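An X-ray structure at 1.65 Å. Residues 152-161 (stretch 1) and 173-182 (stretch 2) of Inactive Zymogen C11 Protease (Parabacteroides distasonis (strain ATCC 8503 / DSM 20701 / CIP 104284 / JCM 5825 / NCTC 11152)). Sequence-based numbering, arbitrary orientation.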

# COMPACT_ATOMS: atom_id res chain seq x y z
N LYS A 152 1.61 -16.47 5.41
CA LYS A 152 1.50 -17.83 4.87
C LYS A 152 1.37 -17.92 3.34
O LYS A 152 1.26 -19.04 2.78
CB LYS A 152 0.29 -18.53 5.48
CG LYS A 152 -1.08 -17.83 5.18
CD LYS A 152 -2.26 -18.52 5.95
CE LYS A 152 -3.25 -17.47 6.51
NZ LYS A 152 -2.76 -16.77 7.77
N TYR A 153 1.28 -16.78 2.68
CA TYR A 153 1.17 -16.75 1.22
C TYR A 153 2.42 -16.29 0.52
O TYR A 153 3.33 -15.75 1.12
CB TYR A 153 0.04 -15.82 0.76
CG TYR A 153 -1.26 -16.19 1.40
CD1 TYR A 153 -1.91 -17.36 1.06
CD2 TYR A 153 -1.87 -15.32 2.31
CE1 TYR A 153 -3.12 -17.71 1.64
CE2 TYR A 153 -3.07 -15.66 2.90
CZ TYR A 153 -3.69 -16.85 2.56
OH TYR A 153 -4.89 -17.17 3.16
N HIS A 154 2.45 -16.48 -0.81
CA HIS A 154 3.45 -15.76 -1.54
C HIS A 154 2.86 -15.12 -2.77
O HIS A 154 2.41 -15.82 -3.71
CB HIS A 154 4.63 -16.61 -1.98
CG HIS A 154 5.78 -15.75 -2.41
ND1 HIS A 154 6.66 -15.19 -1.51
CD2 HIS A 154 6.10 -15.24 -3.63
CE1 HIS A 154 7.52 -14.42 -2.17
NE2 HIS A 154 7.21 -14.46 -3.45
N PHE A 155 2.88 -13.80 -2.78
CA PHE A 155 2.33 -13.10 -3.92
C PHE A 155 3.42 -12.53 -4.77
O PHE A 155 4.45 -12.13 -4.26
CB PHE A 155 1.47 -11.91 -3.43
CG PHE A 155 0.29 -12.35 -2.64
CD1 PHE A 155 -0.80 -12.87 -3.30
CD2 PHE A 155 0.29 -12.26 -1.26
CE1 PHE A 155 -1.93 -13.34 -2.59
CE2 PHE A 155 -0.82 -12.70 -0.56
CZ PHE A 155 -1.93 -13.24 -1.23
N ASP A 156 3.20 -12.45 -6.07
CA ASP A 156 4.21 -11.73 -6.90
C ASP A 156 4.18 -10.26 -6.57
O ASP A 156 5.25 -9.58 -6.66
CB ASP A 156 3.90 -11.93 -8.39
CG ASP A 156 4.28 -13.32 -8.89
OD1 ASP A 156 4.64 -14.20 -8.10
OD2 ASP A 156 4.27 -13.55 -10.11
N PHE A 157 3.00 -9.70 -6.29
CA PHE A 157 2.92 -8.33 -5.82
C PHE A 157 1.76 -8.13 -4.87
O PHE A 157 0.77 -8.90 -4.92
CB PHE A 157 2.76 -7.33 -7.01
CG PHE A 157 1.43 -7.48 -7.77
CD1 PHE A 157 0.29 -6.81 -7.39
CD2 PHE A 157 1.32 -8.33 -8.90
CE1 PHE A 157 -0.92 -6.96 -8.05
CE2 PHE A 157 0.06 -8.47 -9.57
CZ PHE A 157 -1.04 -7.79 -9.17
N ILE A 158 1.91 -7.12 -3.98
CA ILE A 158 0.71 -6.62 -3.30
C ILE A 158 0.63 -5.17 -3.68
O ILE A 158 1.64 -4.42 -3.55
CB ILE A 158 0.76 -6.74 -1.74
CG1 ILE A 158 0.84 -8.22 -1.31
CG2 ILE A 158 -0.46 -6.02 -1.14
CD1 ILE A 158 1.24 -8.42 0.23
N LEU A 159 -0.54 -4.77 -4.20
CA LEU A 159 -0.81 -3.37 -4.56
C LEU A 159 -1.70 -2.80 -3.46
O LEU A 159 -2.83 -3.26 -3.28
CB LEU A 159 -1.49 -3.32 -5.92
CG LEU A 159 -1.75 -1.95 -6.57
CD1 LEU A 159 -2.32 -2.17 -8.01
CD2 LEU A 159 -2.75 -1.12 -5.84
N PHE A 160 -1.15 -1.84 -2.71
CA PHE A 160 -1.97 -1.20 -1.65
C PHE A 160 -2.65 0.03 -2.22
O PHE A 160 -2.01 1.07 -2.42
CB PHE A 160 -1.08 -0.80 -0.47
CG PHE A 160 -0.58 -1.95 0.35
CD1 PHE A 160 -1.46 -2.66 1.17
CD2 PHE A 160 0.78 -2.30 0.34
CE1 PHE A 160 -1.01 -3.70 1.95
CE2 PHE A 160 1.24 -3.37 1.16
CZ PHE A 160 0.33 -4.04 1.94
N ASP A 161 -3.94 -0.07 -2.51
CA ASP A 161 -4.68 1.10 -2.96
C ASP A 161 -5.26 1.71 -1.70
O ASP A 161 -6.40 1.48 -1.32
CB ASP A 161 -5.74 0.67 -4.04
CG ASP A 161 -6.36 1.89 -4.72
OD1 ASP A 161 -6.32 3.03 -4.16
OD2 ASP A 161 -7.00 1.73 -5.75
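Stretch 2 (173-182) AFRGCADYII

The apolar centre of the contact gathers around Ile158. Its m,t rotamer carries CD1 into a pocket lined by stretch 2: Ile158 CD1 lies 3.8 Å from Ala178 CB, 4.0 Å from Cys177 SG and 4.0 Å from Phe174 CD2. Ala178 offers a small apolar surface here, and its CB packs directly against Ile158 CD1. On the same face of the sheet Ile181 packs beside Ile158, with Ile181 CD1 4.1 Å from Ile158 CB. Phe160 extends this cluster: its CE2 meets Ile181 CG2 at 3.7 Å, and its edge points to the face of Phe174, ring centroids 5.4 Å apart and planes at 69°. Leu159 and Ile182 occupy the other face, Leu159 CG lying 4.3 Å from Ile182 CB. Beta-branched Ile158, Ile181 and Ile182 suit extended strands and fill these buried faces.

The backbones hold these side chains in register. The strand leading through Ile158 to Asp161 and the one ending this stretch at Ile182 run parallel, their directions 14° apart and their axes approaching to 4.8 Å. Stretch 2 accepts from Ile158 N through Tyr180 O (3.1 Å), donates from Ile182 N to Ile158 O (2.9 Å), and accepts from Phe160 N through Ile182 O (2.9 Å), the alternation expected of a parallel ladder.

Toward the N-terminal end both chains turn a corner, at Asp156 and Asp179, and the bond from Tyr180 N to Asp156 O is weak at 3.3 Å. Beyond the corner, Phe155 pairs with Ala178, its N donating to Cys177 O (2.7 Å) and its O accepting from Asp179 N (3.0 Å). Stretch 2 leaves a helix at Phe174 and turns before pairing, Cys177 N bonding to Phe174 O at 3.2 Å.

The polar edge follows. Exposed His154 donates from NE2 to Asp179 OD1 at 2.6 Å, while Cys177 O lies over one face of its ring. A water bridges two carbonyls, donating to Tyr153 O at 2.5 Å and Gly176 O at 2.8 Å.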

# COMPACT_ATOMS: atom_id res chain seq x y z
N ALA A 173 7.64 -5.15 6.73
CA ALA A 173 6.72 -6.17 7.35
C ALA A 173 6.24 -7.18 6.32
O ALA A 173 6.00 -8.37 6.71
CB ALA A 173 5.51 -5.49 7.98
N PHE A 174 6.05 -6.73 5.09
CA PHE A 174 5.50 -7.63 4.05
C PHE A 174 6.55 -8.25 3.17
O PHE A 174 6.19 -8.88 2.15
CB PHE A 174 4.44 -6.91 3.18
CG PHE A 174 3.18 -6.59 3.97
CD1 PHE A 174 3.10 -5.40 4.74
CD2 PHE A 174 2.14 -7.49 4.03
CE1 PHE A 174 1.99 -5.12 5.51
CE2 PHE A 174 1.02 -7.23 4.81
CZ PHE A 174 0.95 -6.05 5.57
N ARG A 175 7.83 -8.10 3.51
CA ARG A 175 8.91 -8.53 2.59
C ARG A 175 8.89 -10.03 2.32
O ARG A 175 9.38 -10.45 1.28
CB ARG A 175 10.29 -8.13 3.15
CG ARG A 175 10.69 -8.89 4.41
CD ARG A 175 11.93 -8.16 5.01
NE ARG A 175 12.54 -8.90 6.08
CZ ARG A 175 12.02 -9.05 7.30
NH1 ARG A 175 10.86 -8.47 7.56
NH2 ARG A 175 12.59 -9.79 8.25
N GLY A 176 8.39 -10.78 3.28
CA GLY A 176 8.37 -12.23 3.15
C GLY A 176 7.21 -12.80 2.36
O GLY A 176 7.33 -13.98 1.91
N CYS A 177 6.12 -12.04 2.14
CA CYS A 177 4.98 -12.64 1.46
C CYS A 177 4.67 -12.04 0.09
O CYS A 177 3.68 -12.44 -0.55
CB CYS A 177 3.74 -12.59 2.33
SG CYS A 177 3.23 -10.91 2.59
N ALA A 178 5.51 -11.14 -0.37
CA ALA A 178 5.34 -10.52 -1.66
C ALA A 178 6.65 -10.15 -2.28
O ALA A 178 7.48 -9.61 -1.66
CB ALA A 178 4.48 -9.30 -1.54
N ASP A 179 6.82 -10.42 -3.56
CA ASP A 179 8.05 -10.06 -4.20
C ASP A 179 8.23 -8.55 -4.37
O ASP A 179 9.30 -8.06 -4.31
CB ASP A 179 8.21 -10.76 -5.54
CG ASP A 179 8.33 -12.26 -5.40
OD1 ASP A 179 8.88 -12.74 -4.43
OD2 ASP A 179 7.86 -12.94 -6.27
N TYR A 180 7.12 -7.86 -4.62
CA TYR A 180 7.09 -6.43 -4.81
C TYR A 180 5.90 -5.84 -4.08
O TYR A 180 4.89 -6.45 -3.99
CB TYR A 180 6.94 -6.09 -6.31
CG TYR A 180 8.14 -6.49 -7.09
CD1 TYR A 180 9.21 -5.68 -7.16
CD2 TYR A 180 8.21 -7.70 -7.68
CE1 TYR A 180 10.34 -6.06 -7.84
CE2 TYR A 180 9.33 -8.11 -8.35
CZ TYR A 180 10.40 -7.29 -8.42
OH TYR A 180 11.51 -7.69 -9.09
N ILE A 181 6.06 -4.62 -3.60
CA ILE A 181 5.01 -3.89 -2.95
C ILE A 181 4.82 -2.59 -3.73
O ILE A 181 5.74 -1.91 -3.97
CB ILE A 181 5.37 -3.52 -1.50
CG1 ILE A 181 5.65 -4.74 -0.66
CG2 ILE A 181 4.27 -2.73 -0.86
CD1 ILE A 181 4.47 -5.62 -0.51
N ILE A 182 3.59 -2.27 -4.07
CA ILE A 182 3.26 -1.07 -4.80
C ILE A 182 2.37 -0.20 -3.94
O ILE A 182 1.41 -0.69 -3.44
CB ILE A 182 2.49 -1.41 -6.10
CG1 ILE A 182 3.28 -2.39 -6.94
CG2 ILE A 182 2.25 -0.18 -6.93
CD1 ILE A 182 2.52 -2.96 -8.09
O HOH W 1 5.69 -16.30 1.73